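Local coordinates for chorismate mutase and shikimate 5-dehydrogenase fusion protein (Clostridium acetobutylicum, PDB 3FBT) that probably catalyses the reversible NADPH-linked reduction of 3-dehydroshikimate to shikimate, through the dehydrogenase part of a protein fused to a chorismate mutase, at residues I124-G129 / D148-T153; V152-E157 / I169-L174; G179-N184 / S209-I214; V203-S208 / R227-K232. All blocks are in the same frame, centred on the assembly; numbering follows the deposited sequence.

Interaction 1: residues I124-G129 / D148-T153. With SO4 (sulfate ion), chain E.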
loop_
_atom_site.group_PDB
_atom_site.type_symbol
_atom_site.label_atom_id
_atom_site.label_comp_id
_atom_site.label_asym_id
_atom_site.label_seq_id
_atom_site.Cartn_x
_atom_site.Cartn_y
_atom_site.Cartn_z
ATOM N N ILE A 124 -39.667 12.832 -17.539
ATOM C CA ILE A 124 -40.270 11.931 -16.539
ATOM C C ILE A 124 -39.264 10.811 -16.265
ATOM O O ILE A 124 -38.923 9.992 -17.176
ATOM C CB ILE A 124 -41.609 11.321 -16.993
ATOM C CG1 ILE A 124 -42.679 12.424 -17.132
ATOM C CG2 ILE A 124 -42.047 10.163 -15.969
ATOM C CD1 ILE A 124 -43.971 11.993 -17.935
ATOM N N CYS A 125 -38.742 10.808 -15.043
ATOM C CA CYS A 125 -37.648 9.874 -14.767
ATOM C C CYS A 125 -38.020 8.801 -13.757
ATOM O O CYS A 125 -38.508 9.132 -12.659
ATOM C CB CYS A 125 -36.475 10.645 -14.223
ATOM S SG CYS A 125 -35.843 11.863 -15.433
ATOM N N VAL A 126 -37.756 7.558 -14.143
ATOM C CA VAL A 126 -38.090 6.423 -13.330
ATOM C C VAL A 126 -36.884 5.632 -12.842
ATOM O O VAL A 126 -36.135 5.076 -13.620
ATOM C CB VAL A 126 -39.112 5.482 -14.084
ATOM C CG1 VAL A 126 -39.307 4.207 -13.301
ATOM C CG2 VAL A 126 -40.445 6.245 -14.207
ATOM N N VAL A 127 -36.722 5.548 -11.548
ATOM C CA VAL A 127 -35.603 4.770 -10.988
ATOM C C VAL A 127 -36.021 3.426 -10.413
ATOM O O VAL A 127 -36.931 3.345 -9.548
ATOM C CB VAL A 127 -34.881 5.579 -9.863
ATOM C CG1 VAL A 127 -33.636 4.817 -9.340
ATOM C CG2 VAL A 127 -34.534 6.947 -10.307
ATOM N N LEU A 128 -35.330 2.368 -10.839
ATOM C CA LEU A 128 -35.609 1.042 -10.324
ATOM C C LEU A 128 -34.677 0.640 -9.195
ATOM O O LEU A 128 -33.446 0.613 -9.379
ATOM C CB LEU A 128 -35.516 -0.016 -11.413
ATOM C CG LEU A 128 -36.207 0.385 -12.723
ATOM C CD1 LEU A 128 -35.929 -0.747 -13.720
ATOM C CD2 LEU A 128 -37.638 0.645 -12.513
ATOM N N GLY A 129 -35.265 0.303 -8.046
ATOM C CA GLY A 129 -34.539 0.034 -6.797
ATOM C C GLY A 129 -34.158 1.239 -5.938
ATOM O O GLY A 129 -34.024 2.369 -6.402
ATOM N N ASP A 148 -40.737 14.789 -13.383
ATOM C CA ASP A 148 -41.049 14.000 -12.233
ATOM C C ASP A 148 -40.128 12.791 -12.085
ATOM O O ASP A 148 -39.620 12.262 -13.086
ATOM C CB ASP A 148 -42.435 13.477 -12.407
ATOM C CG ASP A 148 -43.179 13.489 -11.153
ATOM O OD1 ASP A 148 -44.404 13.242 -11.242
ATOM O OD2 ASP A 148 -42.559 13.798 -10.099
ATOM N N ILE A 149 -39.986 12.335 -10.837
ATOM C CA ILE A 149 -39.060 11.259 -10.468
ATOM C C ILE A 149 -39.827 10.161 -9.736
ATOM O O ILE A 149 -40.368 10.393 -8.695
ATOM C CB ILE A 149 -37.938 11.781 -9.569
ATOM C CG1 ILE A 149 -37.009 12.690 -10.384
ATOM C CG2 ILE A 149 -37.108 10.609 -9.015
ATOM C CD1 ILE A 149 -36.233 13.737 -9.528
ATOM N N TYR A 150 -39.904 8.982 -10.306
ATOM C CA TYR A 150 -40.470 7.906 -9.589
ATOM C C TYR A 150 -39.345 7.023 -9.064
ATOM O O TYR A 150 -38.396 6.797 -9.767
ATOM C CB TYR A 150 -41.405 7.086 -10.500
ATOM C CG TYR A 150 -42.669 7.869 -10.800
ATOM C CD1 TYR A 150 -43.808 7.728 -9.999
ATOM C CD2 TYR A 150 -42.709 8.780 -11.863
ATOM C CE1 TYR A 150 -44.979 8.473 -10.269
ATOM C CE2 TYR A 150 -43.854 9.535 -12.147
ATOM C CZ TYR A 150 -44.985 9.375 -11.362
ATOM O OH TYR A 150 -46.100 10.129 -11.649
ATOM N N VAL A 151 -39.532 6.475 -7.868
ATOM C CA VAL A 151 -38.659 5.452 -7.333
ATOM C C VAL A 151 -39.462 4.208 -7.182
ATOM O O VAL A 151 -40.493 4.225 -6.530
ATOM C CB VAL A 151 -38.156 5.889 -5.960
ATOM C CG1 VAL A 151 -37.320 4.790 -5.296
ATOM C CG2 VAL A 151 -37.370 7.264 -6.092
ATOM N N VAL A 152 -39.032 3.122 -7.805
ATOM C CA VAL A 152 -39.841 1.934 -7.798
ATOM C C VAL A 152 -39.168 0.849 -6.964
ATOM O O VAL A 152 -38.030 0.524 -7.202
ATOM C CB VAL A 152 -40.034 1.354 -9.208
ATOM C CG1 VAL A 152 -41.146 0.288 -9.185
ATOM C CG2 VAL A 152 -40.302 2.494 -10.262
ATOM N N THR A 153 -39.911 0.275 -6.015
ATOM C CA THR A 153 -39.347 -0.592 -4.986
ATOM C C THR A 153 -40.148 -1.909 -4.772
ATOM O O THR A 153 -41.371 -2.009 -5.051
ATOM C CB THR A 153 -39.313 0.203 -3.617
ATOM O OG1 THR A 153 -38.857 -0.637 -2.544
ATOM C CG2 THR A 153 -40.684 0.660 -3.259
HETATM S S SO4 E . -35.843 -2.382 -3.519
HETATM O O1 SO4 E . -36.839 -2.958 -4.466
HETATM O O2 SO4 E . -35.680 -3.523 -2.614
HETATM O O3 SO4 E . -34.535 -2.123 -4.150
HETATM O O4 SO4 E . -36.226 -1.142 -2.861
#

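Interaction 2: residues V152-E157 / I169-L174. With SO4 (sulfate ion), chain E.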
loop_
_atom_site.group_PDB
_atom_site.type_symbol
_atom_site.label_atom_id
_atom_site.label_comp_id
_atom_site.label_asym_id
_atom_site.label_seq_id
_atom_site.Cartn_x
_atom_site.Cartn_y
_atom_site.Cartn_z
ATOM N N VAL A 152 -39.032 3.122 -7.805
ATOM C CA VAL A 152 -39.841 1.934 -7.798
ATOM C C VAL A 152 -39.168 0.849 -6.964
ATOM O O VAL A 152 -38.030 0.524 -7.202
ATOM C CB VAL A 152 -40.034 1.354 -9.208
ATOM C CG1 VAL A 152 -41.146 0.288 -9.185
ATOM C CG2 VAL A 152 -40.302 2.494 -10.262
ATOM N N THR A 153 -39.911 0.275 -6.015
ATOM C CA THR A 153 -39.347 -0.592 -4.986
ATOM C C THR A 153 -40.148 -1.909 -4.772
ATOM O O THR A 153 -41.371 -2.009 -5.051
ATOM C CB THR A 153 -39.313 0.203 -3.617
ATOM O OG1 THR A 153 -38.857 -0.637 -2.544
ATOM C CG2 THR A 153 -40.684 0.660 -3.259
ATOM N N ARG A 154 -39.486 -2.887 -4.194
ATOM C CA ARG A 154 -40.207 -4.098 -3.779
ATOM C C ARG A 154 -40.891 -3.870 -2.458
ATOM O O ARG A 154 -41.764 -4.631 -2.066
ATOM C CB ARG A 154 -39.255 -5.254 -3.660
ATOM C CG ARG A 154 -39.037 -5.901 -4.945
ATOM C CD ARG A 154 -37.801 -6.709 -4.873
ATOM N NE ARG A 154 -36.803 -6.035 -4.053
ATOM C CZ ARG A 154 -35.734 -6.661 -3.552
ATOM N NH1 ARG A 154 -35.570 -7.965 -3.797
ATOM N NH2 ARG A 154 -34.839 -6.007 -2.825
ATOM N N ASN A 155 -40.489 -2.812 -1.786
ATOM C CA ASN A 155 -41.030 -2.451 -0.480
ATOM C C ASN A 155 -41.462 -1.017 -0.337
ATOM O O ASN A 155 -40.765 -0.207 0.277
ATOM C CB ASN A 155 -39.963 -2.698 0.595
ATOM C CG ASN A 155 -40.570 -2.926 1.954
ATOM O OD1 ASN A 155 -41.392 -2.122 2.459
ATOM N ND2 ASN A 155 -40.163 -4.017 2.576
ATOM N N PRO A 156 -42.636 -0.691 -0.866
ATOM C CA PRO A 156 -43.187 0.676 -0.906
ATOM C C PRO A 156 -43.374 1.288 0.471
ATOM O O PRO A 156 -43.173 2.473 0.628
ATOM C CB PRO A 156 -44.560 0.483 -1.584
ATOM C CG PRO A 156 -44.496 -0.834 -2.204
ATOM C CD PRO A 156 -43.552 -1.670 -1.467
ATOM N N GLU A 157 -43.745 0.521 1.488
ATOM C CA GLU A 157 -43.834 1.157 2.832
ATOM C C GLU A 157 -42.486 1.527 3.389
ATOM O O GLU A 157 -42.279 2.625 3.924
ATOM C CB GLU A 157 -44.541 0.265 3.808
ATOM C CG GLU A 157 -46.022 0.202 3.488
ATOM C CD GLU A 157 -46.415 -1.137 3.006
ATOM O OE1 GLU A 157 -47.409 -1.662 3.568
ATOM O OE2 GLU A 157 -45.716 -1.688 2.099
ATOM N N ILE A 169 -43.317 3.940 -5.644
ATOM C CA ILE A 169 -44.395 3.118 -6.149
ATOM C C ILE A 169 -43.945 1.676 -6.212
ATOM O O ILE A 169 -42.721 1.392 -6.149
ATOM C CB ILE A 169 -44.930 3.646 -7.542
ATOM C CG1 ILE A 169 -43.894 3.478 -8.632
ATOM C CG2 ILE A 169 -45.391 5.102 -7.370
ATOM C CD1 ILE A 169 -44.400 3.906 -10.111
ATOM N N SER A 170 -44.912 0.772 -6.345
ATOM C CA SER A 170 -44.605 -0.649 -6.530
ATOM C C SER A 170 -44.396 -1.037 -7.965
ATOM O O SER A 170 -44.743 -0.287 -8.913
ATOM C CB SER A 170 -45.760 -1.512 -5.978
ATOM O OG SER A 170 -46.974 -1.238 -6.667
ATOM N N TYR A 171 -43.838 -2.228 -8.164
ATOM C CA TYR A 171 -43.617 -2.647 -9.505
ATOM C C TYR A 171 -44.970 -2.776 -10.224
ATOM O O TYR A 171 -45.099 -2.484 -11.452
ATOM C CB TYR A 171 -42.766 -3.911 -9.573
ATOM C CG TYR A 171 -41.270 -3.582 -9.472
ATOM C CD1 TYR A 171 -40.516 -3.371 -10.596
ATOM C CD2 TYR A 171 -40.644 -3.415 -8.229
ATOM C CE1 TYR A 171 -39.190 -3.032 -10.514
ATOM C CE2 TYR A 171 -39.303 -3.085 -8.144
ATOM C CZ TYR A 171 -38.571 -2.913 -9.282
ATOM O OH TYR A 171 -37.240 -2.536 -9.195
ATOM N N ASP A 172 -45.984 -3.163 -9.462
ATOM C CA ASP A 172 -47.322 -3.217 -10.023
ATOM C C ASP A 172 -47.798 -1.891 -10.537
ATOM O O ASP A 172 -48.333 -1.826 -11.605
ATOM C CB ASP A 172 -48.331 -3.676 -8.985
ATOM C CG ASP A 172 -48.083 -5.041 -8.548
ATOM O OD1 ASP A 172 -47.803 -5.927 -9.403
ATOM O OD2 ASP A 172 -48.128 -5.229 -7.306
ATOM N N GLU A 173 -47.657 -0.843 -9.744
ATOM C CA GLU A 173 -48.068 0.487 -10.166
ATOM C C GLU A 173 -47.280 0.983 -11.387
ATOM O O GLU A 173 -47.753 1.855 -12.139
ATOM C CB GLU A 173 -47.872 1.456 -9.007
ATOM C CG GLU A 173 -48.628 1.093 -7.711
ATOM C CD GLU A 173 -48.279 2.070 -6.600
ATOM O OE1 GLU A 173 -47.227 1.884 -5.942
ATOM O OE2 GLU A 173 -49.009 3.079 -6.429
ATOM N N LEU A 174 -46.090 0.439 -11.584
ATOM C CA LEU A 174 -45.201 0.991 -12.598
ATOM C C LEU A 174 -45.780 0.555 -13.916
ATOM O O LEU A 174 -45.682 1.264 -14.912
ATOM C CB LEU A 174 -43.794 0.387 -12.484
ATOM C CG LEU A 174 -42.834 0.662 -13.660
ATOM C CD1 LEU A 174 -42.521 2.173 -13.762
ATOM C CD2 LEU A 174 -41.564 -0.084 -13.489
HETATM S S SO4 E . -35.843 -2.382 -3.519
HETATM O O1 SO4 E . -36.839 -2.958 -4.466
HETATM O O2 SO4 E . -35.680 -3.523 -2.614
HETATM O O3 SO4 E . -34.535 -2.123 -4.150
HETATM O O4 SO4 E . -36.226 -1.142 -2.861
HETATM O O HOH W 1 -43.287 -3.847 -5.923
#

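Interaction 3: residues G179-N184 / S209-I214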
loop_
_atom_site.group_PDB
_atom_site.type_symbol
_atom_site.label_atom_id
_atom_site.label_comp_id
_atom_site.label_asym_id
_atom_site.label_seq_id
_atom_site.Cartn_x
_atom_site.Cartn_y
_atom_site.Cartn_z
ATOM N N GLY A 179 -43.303 7.037 -19.343
ATOM C CA GLY A 179 -42.343 8.099 -19.085
ATOM C C GLY A 179 -41.216 8.190 -20.093
ATOM O O GLY A 179 -41.202 7.502 -21.081
ATOM N N ASP A 180 -40.244 9.021 -19.789
ATOM C CA ASP A 180 -39.142 9.312 -20.697
ATOM C C ASP A 180 -37.909 8.448 -20.441
ATOM O O ASP A 180 -37.427 7.781 -21.346
ATOM C CB ASP A 180 -38.838 10.795 -20.531
ATOM C CG ASP A 180 -40.093 11.689 -20.810
ATOM O OD1 ASP A 180 -40.711 11.449 -21.866
ATOM O OD2 ASP A 180 -40.478 12.611 -19.997
ATOM N N VAL A 181 -37.405 8.459 -19.201
ATOM C CA VAL A 181 -36.143 7.803 -18.849
ATOM C C VAL A 181 -36.353 6.810 -17.706
ATOM O O VAL A 181 -36.932 7.173 -16.687
ATOM C CB VAL A 181 -35.107 8.874 -18.403
ATOM C CG1 VAL A 181 -33.858 8.239 -17.904
ATOM C CG2 VAL A 181 -34.794 9.877 -19.581
ATOM N N ILE A 182 -35.904 5.572 -17.892
ATOM C CA ILE A 182 -36.018 4.548 -16.870
ATOM C C ILE A 182 -34.619 3.965 -16.586
ATOM O O ILE A 182 -33.872 3.600 -17.505
ATOM C CB ILE A 182 -37.028 3.391 -17.277
ATOM C CG1 ILE A 182 -37.061 2.269 -16.255
ATOM C CG2 ILE A 182 -36.705 2.805 -18.640
ATOM C CD1 ILE A 182 -37.972 1.030 -16.690
ATOM N N ILE A 183 -34.292 3.897 -15.296
ATOM C CA ILE A 183 -32.920 3.638 -14.827
ATOM C C ILE A 183 -32.904 2.461 -13.850
ATOM O O ILE A 183 -33.574 2.507 -12.819
ATOM C CB ILE A 183 -32.381 4.886 -14.108
ATOM C CG1 ILE A 183 -32.460 6.104 -15.037
ATOM C CG2 ILE A 183 -30.916 4.648 -13.586
ATOM C CD1 ILE A 183 -32.627 7.385 -14.295
ATOM N N ASN A 184 -32.134 1.440 -14.150
ATOM C CA ASN A 184 -32.002 0.303 -13.278
ATOM C C ASN A 184 -30.913 0.536 -12.253
ATOM O O ASN A 184 -29.753 0.687 -12.602
ATOM C CB ASN A 184 -31.575 -0.905 -14.070
ATOM C CG ASN A 184 -31.414 -2.082 -13.195
ATOM O OD1 ASN A 184 -32.275 -2.318 -12.344
ATOM N ND2 ASN A 184 -30.290 -2.829 -13.341
ATOM N N SER A 209 -35.660 6.292 -23.212
ATOM C CA SER A 209 -34.271 5.902 -22.873
ATOM C C SER A 209 -34.181 4.882 -21.709
ATOM O O SER A 209 -34.841 5.046 -20.690
ATOM C CB SER A 209 -33.521 7.124 -22.466
ATOM O OG SER A 209 -33.271 7.883 -23.594
ATOM N N ALA A 210 -33.366 3.842 -21.872
ATOM C CA ALA A 210 -33.155 2.885 -20.860
ATOM C C ALA A 210 -31.706 3.060 -20.424
ATOM O O ALA A 210 -30.858 2.943 -21.293
ATOM C CB ALA A 210 -33.332 1.496 -21.446
ATOM N N VAL A 211 -31.430 3.313 -19.126
ATOM C CA VAL A 211 -30.058 3.386 -18.542
ATOM C C VAL A 211 -29.879 2.248 -17.485
ATOM O O VAL A 211 -30.580 2.231 -16.468
ATOM C CB VAL A 211 -29.776 4.775 -17.824
ATOM C CG1 VAL A 211 -28.247 4.935 -17.317
ATOM C CG2 VAL A 211 -30.126 5.967 -18.699
ATOM N N ASP A 212 -28.985 1.304 -17.715
ATOM C CA ASP A 212 -28.622 0.333 -16.682
ATOM C C ASP A 212 -27.263 0.693 -16.058
ATOM O O ASP A 212 -26.303 0.931 -16.761
ATOM C CB ASP A 212 -28.506 -1.059 -17.265
ATOM C CG ASP A 212 -28.716 -2.142 -16.205
ATOM O OD1 ASP A 212 -28.444 -1.851 -15.024
ATOM O OD2 ASP A 212 -29.214 -3.269 -16.542
ATOM N N LEU A 213 -27.162 0.729 -14.743
ATOM C CA LEU A 213 -25.856 1.022 -14.117
ATOM C C LEU A 213 -24.948 -0.206 -14.102
ATOM O O LEU A 213 -23.767 -0.099 -13.801
ATOM C CB LEU A 213 -25.993 1.551 -12.691
ATOM C CG LEU A 213 -26.141 3.012 -12.373
ATOM C CD1 LEU A 213 -27.340 3.596 -13.130
ATOM C CD2 LEU A 213 -26.366 2.991 -10.914
ATOM N N ILE A 214 -25.504 -1.367 -14.408
ATOM C CA ILE A 214 -24.727 -2.545 -14.723
ATOM C C ILE A 214 -23.945 -2.413 -16.039
ATOM O O ILE A 214 -24.496 -1.927 -17.059
ATOM C CB ILE A 214 -25.679 -3.703 -14.871
ATOM C CG1 ILE A 214 -26.438 -3.878 -13.528
ATOM C CG2 ILE A 214 -24.902 -4.990 -15.399
ATOM C CD1 ILE A 214 -27.685 -4.791 -13.628
#

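Interaction 4: residues V203-S208 / R227-K232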
loop_
_atom_site.group_PDB
_atom_site.type_symbol
_atom_site.label_atom_id
_atom_site.label_comp_id
_atom_site.label_asym_id
_atom_site.label_seq_id
_atom_site.Cartn_x
_atom_site.Cartn_y
_atom_site.Cartn_z
ATOM N N VAL A 203 -42.744 -2.971 -20.225
ATOM C CA VAL A 203 -42.528 -1.754 -19.426
ATOM C C VAL A 203 -41.436 -0.925 -20.048
ATOM O O VAL A 203 -41.556 0.308 -20.226
ATOM C CB VAL A 203 -42.263 -2.011 -17.933
ATOM C CG1 VAL A 203 -41.958 -0.711 -17.276
ATOM C CG2 VAL A 203 -43.517 -2.706 -17.262
ATOM N N VAL A 204 -40.368 -1.602 -20.398
ATOM C CA VAL A 204 -39.271 -0.922 -21.005
ATOM C C VAL A 204 -39.820 -0.127 -22.174
ATOM O O VAL A 204 -39.429 1.011 -22.384
ATOM C CB VAL A 204 -38.242 -1.915 -21.520
ATOM C CG1 VAL A 204 -37.018 -1.199 -22.131
ATOM C CG2 VAL A 204 -37.851 -2.895 -20.429
ATOM N N ALA A 205 -40.782 -0.717 -22.891
ATOM C CA ALA A 205 -41.231 -0.168 -24.199
ATOM C C ALA A 205 -41.946 1.127 -24.102
ATOM O O ALA A 205 -42.209 1.766 -25.107
ATOM C CB ALA A 205 -42.101 -1.180 -24.958
ATOM N N LYS A 206 -42.252 1.557 -22.899
ATOM C CA LYS A 206 -42.971 2.789 -22.755
ATOM C C LYS A 206 -42.064 3.920 -22.472
ATOM O O LYS A 206 -42.531 4.971 -22.094
ATOM C CB LYS A 206 -44.004 2.728 -21.625
ATOM C CG LYS A 206 -44.817 1.471 -21.621
ATOM C CD LYS A 206 -45.850 1.656 -20.516
ATOM C CE LYS A 206 -46.425 0.331 -19.970
ATOM N NZ LYS A 206 -47.651 0.740 -19.266
ATOM N N PHE A 207 -40.767 3.760 -22.635
ATOM C CA PHE A 207 -39.903 4.912 -22.274
ATOM C C PHE A 207 -39.115 5.244 -23.499
ATOM O O PHE A 207 -39.059 4.454 -24.404
ATOM C CB PHE A 207 -38.987 4.513 -21.093
ATOM C CG PHE A 207 -39.729 4.346 -19.810
ATOM C CD1 PHE A 207 -39.744 5.355 -18.869
ATOM C CD2 PHE A 207 -40.471 3.199 -19.567
ATOM C CE1 PHE A 207 -40.468 5.220 -17.699
ATOM C CE2 PHE A 207 -41.189 3.060 -18.398
ATOM C CZ PHE A 207 -41.187 4.057 -17.481
ATOM N N SER A 208 -38.462 6.382 -23.552
ATOM C CA SER A 208 -37.604 6.574 -24.736
ATOM C C SER A 208 -36.084 6.460 -24.474
ATOM O O SER A 208 -35.313 6.529 -25.411
ATOM C CB SER A 208 -37.926 7.885 -25.385
ATOM O OG SER A 208 -37.755 8.870 -24.404
ATOM N N ARG A 227 -33.516 -2.692 -26.656
ATOM C CA ARG A 227 -33.039 -2.700 -28.058
ATOM C C ARG A 227 -34.193 -3.053 -28.988
ATOM O O ARG A 227 -34.647 -2.242 -29.808
ATOM C CB ARG A 227 -31.864 -3.679 -28.255
ATOM C CG ARG A 227 -31.442 -3.845 -29.733
ATOM C CD ARG A 227 -30.075 -4.495 -29.876
ATOM N NE ARG A 227 -29.902 -5.657 -29.027
ATOM C CZ ARG A 227 -30.500 -6.814 -29.228
ATOM N NH1 ARG A 227 -31.343 -6.946 -30.253
ATOM N NH2 ARG A 227 -30.280 -7.831 -28.406
ATOM N N GLU A 228 -34.674 -4.269 -28.821
ATOM C CA GLU A 228 -35.903 -4.719 -29.452
ATOM C C GLU A 228 -37.050 -3.693 -29.555
ATOM O O GLU A 228 -37.834 -3.774 -30.496
ATOM C CB GLU A 228 -36.395 -5.940 -28.719
ATOM C CG GLU A 228 -35.295 -6.909 -28.438
ATOM C CD GLU A 228 -35.826 -8.242 -27.957
ATOM O OE1 GLU A 228 -35.085 -9.243 -28.007
ATOM O OE2 GLU A 228 -37.003 -8.291 -27.544
ATOM N N SER A 229 -37.177 -2.750 -28.619
ATOM C CA SER A 229 -38.339 -1.831 -28.627
ATOM C C SER A 229 -38.072 -0.434 -29.196
ATOM O O SER A 229 -38.952 0.459 -29.214
ATOM C CB SER A 229 -38.946 -1.692 -27.216
ATOM O OG SER A 229 -39.279 -2.952 -26.652
ATOM N N GLY A 230 -36.855 -0.223 -29.652
ATOM C CA GLY A 230 -36.502 1.051 -30.238
ATOM C C GLY A 230 -36.095 2.078 -29.230
ATOM O O GLY A 230 -35.963 3.258 -29.572
ATOM N N VAL A 231 -35.854 1.651 -27.987
ATOM C CA VAL A 231 -35.473 2.597 -26.909
ATOM C C VAL A 231 -33.940 2.754 -26.802
ATOM O O VAL A 231 -33.231 1.754 -26.735
ATOM C CB VAL A 231 -36.049 2.176 -25.468
ATOM C CG1 VAL A 231 -35.906 3.333 -24.478
ATOM C CG2 VAL A 231 -37.496 1.746 -25.544
ATOM N N LYS A 232 -33.439 3.989 -26.781
ATOM C CA LYS A 232 -31.993 4.178 -26.592
ATOM C C LYS A 232 -31.509 3.454 -25.336
ATOM O O LYS A 232 -32.090 3.595 -24.231
ATOM C CB LYS A 232 -31.620 5.649 -26.478
ATOM C CG LYS A 232 -30.129 5.785 -26.089
ATOM C CD LYS A 232 -29.538 7.121 -26.390
ATOM C CE LYS A 232 -30.455 8.238 -25.958
ATOM N NZ LYS A 232 -29.934 9.541 -26.522
#

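Interaction 1: residues I124-G129 / D148-T153
The ring of Tyr150 is met at its edge by CG2 of Ile124 and by the carbonyl oxygen of Cys125, while CG2 of Val126 comes in obliquely and ends 3.9 Å from Tyr150 CB. CG of Tyr150 lies anti to its carbonyl carbon (chi1 -71°), which carries the ring out along the face shared with Ile124, Val126, Leu128 and Val152. Further along that face CG2 of Val152 fits between two neighbours, 3.6 Å from Val126 CG1 and 3.9 Å from Leu128 CD2. Cys125, Val127, Ile149 and Val151 line the other face, where Leu138 and Leu141 of helix 134-143 pack on Val127, Ile149 and Val151, and Ala146 meets Cys125. Five backbone bonds, all approaching nearly along the C=O axis, join the strands in parallel register. Among them are Cys125 N to Asp148 O at 2.6 Å and, at the far end, Gly129 N to Val152 O at 2.9 Å. Beyond that end, Thr153 OG1 donates to O4 of a sulfate at 2.7 Å. Two parallel strands joined through helix 134-143, with Gly129 opening a GxGxxA sequence at the strand tip, form the first beta-alpha-beta unit of a Rossmann fold, where NADP(+) is predicted to bind.

Interaction 2: residues V152-E157 / I169-L174
In Tyr171, CG anti to the carbonyl carbon (chi1 -83°) and a ring turned across the chain (chi2 -92°) bring the phenol back over the neighbouring strand, while Val152 CG1, anti to its own backbone N, rises to meet it. The methyl stands 3.7 Å from the ring centroid and only 6° off the normal, an almost ideal CH-pi contact. The other branch, Val152 CG2, reaches Ile169 CG1 at 4.1 Å and Leu174 CD1. Between the two segments the one direct backbone bond is Thr153 N to Ile169 O at 3.0 Å, and Ile169 N continues the ladder back to Val151. Beyond it a water donates to Thr153 O and accepts from Tyr171 N.

Arg154, bent at chi3, folds its guanidinium back onto a bound sulfate: NH2 meets O2 at 2.6 Å, at the edge of the group, and NE reaches O1 at 3.1 Å. Arg154 N also donates to O1, so backbone and side chain grip the anion together with Thr153 OG1, which in turn accepts from Asn155 N in an ST turn. Ser170 and Glu173 form a capping box on helix 171-174. A sulfate, probably from the crystallisation liquor, held by Thr153, Arg154 and Ser130 at the tip of the second strand is consistent with the site where NADP-dependent Rossmann domains receive the 2'-phosphate of the cofactor.

Interaction 3: residues G179-N184 / S209-I214
This is a parallel strand pairing in the buried part of the six-stranded Rossmann sheet, joining neighbours 181-184 and 209-212. The register runs from Val181 beside Ser209 to Asn184 beside Asp212, held by a ladder that includes Ile182 N to Ser209 O at 3.0 Å and Val211 N to Ile182 O at 2.9 Å; its last rung, Leu213 N to Asn184 O, is weak. On one face Ile183 and Val211 point the same way side by side, and Ile183 CG2 meets Leu213 CD1 at 3.8 Å, where both touch Phe109 of helix 105-115. Leu213 is a predicted NADP(+) contact.

The other face ends in a polar pair. Asn184 and Asp212 both extend with CG anti to the backbone N, their amide and carboxylate planes 81° apart. Asn184 ND2 donates to Asp212 OD1 at 2.7 Å, within its own amide plane but from above that of the carboxylate. The same oxygen accepts from Ile214 N at 3.0 Å, closing an Asx turn, and OD2 is bonded to Thr220 OG1. Two N-H groups on one oxygen of a buried carboxylate should offset its charge and probably favour the ionised form, while fixing how the chain turns off the strand.

Interaction 4: residues V203-S208 / R227-K232
Arg227 and Glu228 lie in the last part of helix 221-228, and the contact proper begins at Ser229. Its OG, anti to the carbonyl carbon (chi1 -54°), lies 3.7 Å from the methyl CB of Ala205, a van der Waals touch, since the hydroxyl is bonded to Tyr225 O in the preceding helical turn. Gly230 then leaves helical geometry with positive phi (85°) in a Schellman motif, with its N donating to Arg227 O at 3.0 Å, after which Val231 points toward the other segment and carries most of the packing. With CG1 anti to the backbone N and CG2 anti to the carbonyl carbon, its two methyls lie about Phe207 O, each 3.3 Å from it, and CG2 is 3.8 Å from Val204 O. Val204 to Phe207 is a type I beta turn, closed by Phe207 N to Val204 O at 3.1 Å. Lys232 enters strand 232-234; its N gives a weak bond to Ser208 O at 3.4 Å, whereas its ammonium reaches Phe116 O and Arg117 O. With one weak polar link across it, this junction between two helix ends rests mainly on the shape of Val231 against backbone carbonyls rather than on directional bonding.

How the interactions relate
Interactions 1 and 3 are the buried heart of the parallel sheet, adjoining through strands 124-128 and 181-184, where Leu128 N probably bonds to Ile183 O. Interaction 2 continues interaction 1 toward an edge strand, sharing Val152 and Thr153 and the sulfate; there the regular backbone ladder gives way to water, ring packing and anion binding. Interaction 4 is also partly exposed, away from the predicted sites, and holds the helix ends that lead into strands 209-212 and 232-234; probable bonds Asp180 O to Ser208 N and Ala210 N to Lys232 O tie it to interaction 3. Thus backbone ladders dominate in the core, while tips and margins rely on more individual chemistry.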